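Local coordinates for molybdopterin biosynthesis Mog protein (Mycobacterium tuberculosis, PDB 2G4R) that probably binds molybdopterin and adenylylates it, preparing the pterin for molybdenum insertion during molybdenum cofactor biosynthesis, at residues Arg7-Ser12 with Gln41-Ala46; Asn49-Ala54 with Asp78-His83. One frame throughout, in Å; residues are numbered along the deposited sequence.

Contact 1: residues Arg7-Ser12 with Gln41-Ala46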
loop_
_atom_site.group_PDB
_atom_site.type_symbol
_atom_site.label_atom_id
_atom_site.label_comp_id
_atom_site.label_asym_id
_atom_site.label_seq_id
_atom_site.Cartn_x
_atom_site.Cartn_y
_atom_site.Cartn_z
ATOM N N ARG A 7 -10.399 -5.037 -14.048
ATOM C CA ARG A 7 -9.480 -4.651 -13.018
ATOM C C ARG A 7 -8.338 -5.644 -12.820
ATOM O O ARG A 7 -8.483 -6.836 -13.046
ATOM C CB ARG A 7 -10.215 -4.497 -11.726
ATOM C CG ARG A 7 -11.160 -3.326 -11.776
ATOM C CD ARG A 7 -11.683 -2.961 -10.452
ATOM N NE ARG A 7 -12.587 -1.800 -10.498
ATOM C CZ ARG A 7 -13.270 -1.366 -9.439
ATOM N NH1 ARG A 7 -13.116 -1.944 -8.238
ATOM N NH2 ARG A 7 -14.109 -0.339 -9.572
ATOM N N ILE A 8 -7.260 -5.117 -12.239
ATOM C CA ILE A 8 -6.045 -5.812 -11.921
ATOM C C ILE A 8 -5.774 -5.658 -10.439
ATOM O O ILE A 8 -5.724 -4.555 -9.894
ATOM C CB ILE A 8 -4.836 -5.204 -12.670
ATOM C CG1 ILE A 8 -5.049 -5.250 -14.176
ATOM C CG2 ILE A 8 -3.550 -5.973 -12.357
ATOM C CD1 ILE A 8 -3.998 -4.406 -14.927
ATOM N N VAL A 9 -5.583 -6.784 -9.787
ATOM C CA VAL A 9 -5.308 -6.791 -8.381
ATOM C C VAL A 9 -4.019 -7.563 -8.207
ATOM O O VAL A 9 -3.943 -8.774 -8.441
ATOM C CB VAL A 9 -6.470 -7.446 -7.639
ATOM C CG1 VAL A 9 -6.156 -7.569 -6.165
ATOM C CG2 VAL A 9 -7.798 -6.685 -7.942
ATOM N N VAL A 10 -2.994 -6.846 -7.802
ATOM C CA VAL A 10 -1.701 -7.433 -7.481
ATOM C C VAL A 10 -1.649 -7.588 -5.969
ATOM O O VAL A 10 -1.838 -6.608 -5.224
ATOM C CB VAL A 10 -0.566 -6.524 -7.972
ATOM C CG1 VAL A 10 0.791 -7.149 -7.653
ATOM C CG2 VAL A 10 -0.705 -6.239 -9.455
ATOM N N VAL A 11 -1.388 -8.812 -5.516
ATOM C CA VAL A 11 -1.355 -9.151 -4.080
ATOM C C VAL A 11 0.079 -9.260 -3.571
ATOM O O VAL A 11 0.798 -10.205 -3.876
ATOM C CB VAL A 11 -2.123 -10.474 -3.782
ATOM C CG1 VAL A 11 -2.317 -10.698 -2.227
ATOM C CG2 VAL A 11 -3.488 -10.506 -4.545
ATOM N N SER A 12 0.496 -8.283 -2.788
ATOM C CA SER A 12 1.801 -8.298 -2.177
ATOM C C SER A 12 1.774 -7.275 -1.049
ATOM O O SER A 12 1.551 -6.069 -1.268
ATOM C CB SER A 12 2.876 -7.914 -3.193
ATOM O OG SER A 12 4.128 -7.634 -2.553
ATOM N N GLN A 41 -5.179 0.385 -14.437
ATOM C CA GLN A 41 -4.012 0.516 -13.598
ATOM C C GLN A 41 -4.061 -0.542 -12.490
ATOM O O GLN A 41 -5.120 -0.786 -11.926
ATOM C CB GLN A 41 -3.955 1.924 -12.999
ATOM C CG GLN A 41 -4.254 3.074 -14.047
ATOM C CD GLN A 41 -3.435 2.948 -15.341
ATOM O OE1 GLN A 41 -3.855 3.405 -16.430
ATOM N NE2 GLN A 41 -2.267 2.340 -15.223
ATOM N N PRO A 42 -2.918 -1.179 -12.192
ATOM C CA PRO A 42 -2.942 -2.151 -11.070
ATOM C C PRO A 42 -3.382 -1.582 -9.719
ATOM O O PRO A 42 -2.920 -0.495 -9.345
ATOM C CB PRO A 42 -1.482 -2.606 -10.963
ATOM C CG PRO A 42 -0.848 -2.292 -12.297
ATOM C CD PRO A 42 -1.608 -1.126 -12.869
ATOM N N GLN A 43 -4.216 -2.326 -8.983
ATOM C CA GLN A 43 -4.415 -2.107 -7.527
ATOM C C GLN A 43 -3.552 -3.100 -6.784
ATOM O O GLN A 43 -3.677 -4.314 -6.971
ATOM C CB GLN A 43 -5.867 -2.357 -7.065
ATOM C CG GLN A 43 -6.831 -1.886 -8.100
ATOM C CD GLN A 43 -8.260 -2.378 -7.969
ATOM O OE1 GLN A 43 -8.774 -2.713 -6.866
ATOM N NE2 GLN A 43 -8.933 -2.354 -9.109
ATOM N N VAL A 44 -2.694 -2.604 -5.937
ATOM C CA VAL A 44 -1.791 -3.433 -5.234
ATOM C C VAL A 44 -2.315 -3.477 -3.828
ATOM O O VAL A 44 -2.598 -2.419 -3.231
ATOM C CB VAL A 44 -0.348 -2.909 -5.270
ATOM C CG1 VAL A 44 0.579 -3.932 -4.612
ATOM C CG2 VAL A 44 0.106 -2.659 -6.713
ATOM N N VAL A 45 -2.515 -4.692 -3.328
ATOM C CA VAL A 45 -3.105 -4.883 -1.995
ATOM C C VAL A 45 -2.339 -5.966 -1.221
ATOM O O VAL A 45 -1.629 -6.797 -1.810
ATOM C CB VAL A 45 -4.628 -5.283 -2.032
ATOM C CG1 VAL A 45 -5.445 -4.303 -2.798
ATOM C CG2 VAL A 45 -4.836 -6.709 -2.642
ATOM N N ALA A 46 -2.460 -5.937 0.113
ATOM C CA ALA A 46 -1.828 -6.945 0.970
ATOM C C ALA A 46 -2.554 -8.281 0.877
ATOM O O ALA A 46 -3.730 -8.345 0.446
ATOM C CB ALA A 46 -1.776 -6.484 2.439
HETATM O O HOH W 1 -11.449 -3.400 -6.768
HETATM O O HOH W 2 -7.541 -2.309 -11.560
#
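V9, V10 and V11 pair with Q43, V44 and V45 as parallel strands at one margin of the mixed sheet of the molybdopterin-binding domain. This is an α/β fold in which the chain leaves strand 6-11, passes through helices and comes back as strand 43-45, a β-α-β crossover. The ladder is regular: Q43 N bonds to I8 O, V10 N to Q43 O, V45 N to V10 O and S12 N to V45 O, each at 2.8 Å. At its start the pairing opens, and a water fills the gap, accepting from I8 N and from Q43 NE2 at 2.8 Å while donating to Q41 O.

On the face with V9, V11 and V45, which packs toward helix 49-60, V45 CG1 is anti to the carbonyl carbon (chi1 -55°), which leaves CG2 between the backbone N and the carbonyl carbon, 3.9 Å from V9 CG1; the two side chains cross at a slant. On the face of V10, P42 lies beside V10 and I8, all pointing the same way, with P42 CB 4.0 Å from V10 CG2. I8 goes on to helix 24-34, and V44 to helix 13-16.

R7 and Q43 meet through side chains and water. The Q43 chain, extended beyond CG, crosses R7 obliquely and brings NE2 to 3.1 Å from R7 CD, a tight approach, and the amide and guanidinium planes are 65° apart. S38 of the second subunit packs on both residues. Both ends of the amide are held by water, which fixes its rotation: NE2 uses the water at the strand opening, while OE1 accepts from a second water that lies in the guanidinium plane and takes a hydrogen from R7 NH1 at 2.7 Å.

Contact 2: residues Asn49-Ala54 with Asp78-His83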
loop_
_atom_site.group_PDB
_atom_site.type_symbol
_atom_site.label_atom_id
_atom_site.label_comp_id
_atom_site.label_asym_id
_atom_site.label_seq_id
_atom_site.Cartn_x
_atom_site.Cartn_y
_atom_site.Cartn_z
ATOM N N ASN A 49 -7.474 -10.205 3.926
ATOM C CA ASN A 49 -8.732 -9.513 3.796
ATOM C C ASN A 49 -8.768 -8.490 2.662
ATOM O O ASN A 49 -9.801 -8.386 1.983
ATOM C CB ASN A 49 -9.191 -8.917 5.131
ATOM C CG ASN A 49 -9.740 -9.990 6.131
ATOM O OD1 ASN A 49 -10.193 -11.080 5.753
ATOM N ND2 ASN A 49 -9.707 -9.641 7.415
ATOM N N PRO A 50 -7.686 -7.703 2.472
ATOM C CA PRO A 50 -7.643 -6.704 1.369
ATOM C C PRO A 50 -7.895 -7.319 -0.009
ATOM O O PRO A 50 -8.430 -6.620 -0.884
ATOM C CB PRO A 50 -6.224 -6.138 1.472
ATOM C CG PRO A 50 -5.909 -6.319 2.944
ATOM C CD PRO A 50 -6.466 -7.624 3.301
ATOM N N VAL A 51 -7.592 -8.616 -0.165
ATOM C CA VAL A 51 -7.922 -9.374 -1.402
ATOM C C VAL A 51 -9.442 -9.558 -1.559
ATOM O O VAL A 51 -10.039 -9.222 -2.611
ATOM C CB VAL A 51 -7.247 -10.761 -1.482
ATOM C CG1 VAL A 51 -7.625 -11.443 -2.852
ATOM C CG2 VAL A 51 -5.735 -10.634 -1.286
ATOM N N GLY A 52 -10.068 -10.107 -0.511
ATOM C CA GLY A 52 -11.547 -10.163 -0.476
ATOM C C GLY A 52 -12.217 -8.814 -0.776
ATOM O O GLY A 52 -13.159 -8.707 -1.582
ATOM N N GLU A 53 -11.740 -7.784 -0.098
ATOM C CA GLU A 53 -12.262 -6.427 -0.262
ATOM C C GLU A 53 -12.133 -5.960 -1.696
ATOM O O GLU A 53 -13.113 -5.483 -2.268
ATOM C CB GLU A 53 -11.534 -5.433 0.670
ATOM C CG GLU A 53 -12.005 -3.995 0.502
ATOM C CD GLU A 53 -11.261 -3.001 1.394
ATOM O OE1 GLU A 53 -10.062 -3.260 1.776
ATOM O OE2 GLU A 53 -11.897 -1.964 1.698
ATOM N N ALA A 54 -10.945 -6.102 -2.296
ATOM C CA ALA A 54 -10.769 -5.706 -3.712
ATOM C C ALA A 54 -11.674 -6.504 -4.720
ATOM O O ALA A 54 -12.287 -5.946 -5.638
ATOM C CB ALA A 54 -9.338 -5.829 -4.093
ATOM N N ASP A 78 0.034 -16.949 1.782
ATOM C CA ASP A 78 -0.641 -17.015 0.470
ATOM C C ASP A 78 -2.088 -17.442 0.617
ATOM O O ASP A 78 -2.346 -18.620 0.763
ATOM C CB ASP A 78 0.046 -18.052 -0.415
ATOM C CG ASP A 78 1.428 -17.663 -0.814
ATOM O OD1 ASP A 78 1.691 -16.486 -1.068
ATOM O OD2 ASP A 78 2.252 -18.570 -0.903
ATOM N N THR A 79 -3.023 -16.504 0.602
ATOM C CA THR A 79 -4.442 -16.829 0.710
ATOM C C THR A 79 -5.309 -16.297 -0.446
ATOM O O THR A 79 -6.515 -16.232 -0.333
ATOM C CB THR A 79 -4.989 -16.298 2.064
ATOM O OG1 THR A 79 -4.761 -14.886 2.141
ATOM C CG2 THR A 79 -4.261 -17.000 3.227
ATOM N N THR A 80 -4.707 -15.932 -1.580
ATOM C CA THR A 80 -5.463 -15.430 -2.719
ATOM C C THR A 80 -6.554 -16.454 -3.164
ATOM O O THR A 80 -7.690 -16.063 -3.422
ATOM C CB THR A 80 -4.524 -14.967 -3.889
ATOM O OG1 THR A 80 -3.651 -13.873 -3.482
ATOM C CG2 THR A 80 -5.340 -14.516 -5.089
ATOM N N PRO A 81 -6.219 -17.751 -3.289
ATOM C CA PRO A 81 -7.204 -18.755 -3.801
ATOM C C PRO A 81 -8.434 -18.826 -2.878
ATOM O O PRO A 81 -9.560 -18.820 -3.324
ATOM C CB PRO A 81 -6.407 -20.074 -3.703
ATOM C CG PRO A 81 -5.035 -19.688 -3.748
ATOM C CD PRO A 81 -4.945 -18.395 -2.994
ATOM N N GLU A 82 -8.198 -18.818 -1.575
ATOM C CA GLU A 82 -9.293 -18.803 -0.606
ATOM C C GLU A 82 -10.192 -17.613 -0.746
ATOM O O GLU A 82 -11.410 -17.763 -0.784
ATOM C CB GLU A 82 -8.752 -18.848 0.842
ATOM C CG GLU A 82 -8.230 -20.166 1.307
ATOM C CD GLU A 82 -6.852 -20.558 0.753
ATOM O OE1 GLU A 82 -6.130 -19.729 0.146
ATOM O OE2 GLU A 82 -6.500 -21.746 0.933
ATOM N N HIS A 83 -9.623 -16.416 -0.763
ATOM C CA HIS A 83 -10.417 -15.211 -0.962
ATOM C C HIS A 83 -11.183 -15.149 -2.290
ATOM O O HIS A 83 -12.282 -14.573 -2.336
ATOM C CB HIS A 83 -9.614 -13.934 -0.743
ATOM C CG HIS A 83 -9.306 -13.675 0.689
ATOM N ND1 HIS A 83 -10.196 -13.047 1.541
ATOM C CD2 HIS A 83 -8.242 -14.028 1.447
ATOM C CE1 HIS A 83 -9.672 -12.998 2.756
ATOM N NE2 HIS A 83 -8.474 -13.553 2.720
#
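The H83 imidazole meets N49 at its edge: N49 OD1 lies near the ring plane, 3.6 Å from H83 CE1, and the N49 amide stands almost perpendicular to the ring, the planes 89° apart. T79 OG1, from the residue before H83's own helix, is also in the ring plane at an edge. G52 N and V51 CB approach the ring obliquely. The contact thus joins the first turns of two helices of the α/β molybdopterin-binding fold, 49-60 and 80-87, with one aromatic side chain between them.

H83 CG is anti to its carbonyl carbon (chi1 -73°), which puts CG 3.8 Å from G52 N. G52 has no side chain, and the ring comes close to its main chain at a slant, with H83 ND1 3.6 Å from G52 N and 3.8 Å from G52 CA. Further round the ring, N49 N is 3.7 Å from H83 NE2. These meetings are van der Waals packing.

V51 sits beside the base of the imidazole; it and T80 both touch V11 of strand 6-11. T80 is held by its hydroxyl on G70 O and by a backbone bond to G71. Those glycines belong to the glycine-rich loop after strand 65-69, which in relatives of this family helps to bind the pterin, so the contact probably sits close to the active site. E82, one residue before H83, turns to a salt bridge with R114. V51 CG1 packs against H83 CB at 3.8 Å.

Overall arrangement
Contact 1 builds one margin of the sheet, whereas contact 2 packs two helix starts over the same sheet. The elements run on from one another: strand 43-45 leads into helix 49-60, and V11 of contact 1 reaches both V51 and T80 of contact 2, its CG1 lying 3.5 Å from V51 CG2. V45 likewise leans on P50. The contact centres are 11 Å apart. Their chemistry differs: 7-12 with 41-46 is held by backbone hydrogen bonds, valine packing and bridging waters, while 49-54 with 78-83 has no hydrogen bond between its segments and rests on packing. Contact 1 is partly buried, with V9, V10 and V11 in the interior and a polar end beside the second subunit; contact 2 is mostly buried, with N49 exposed.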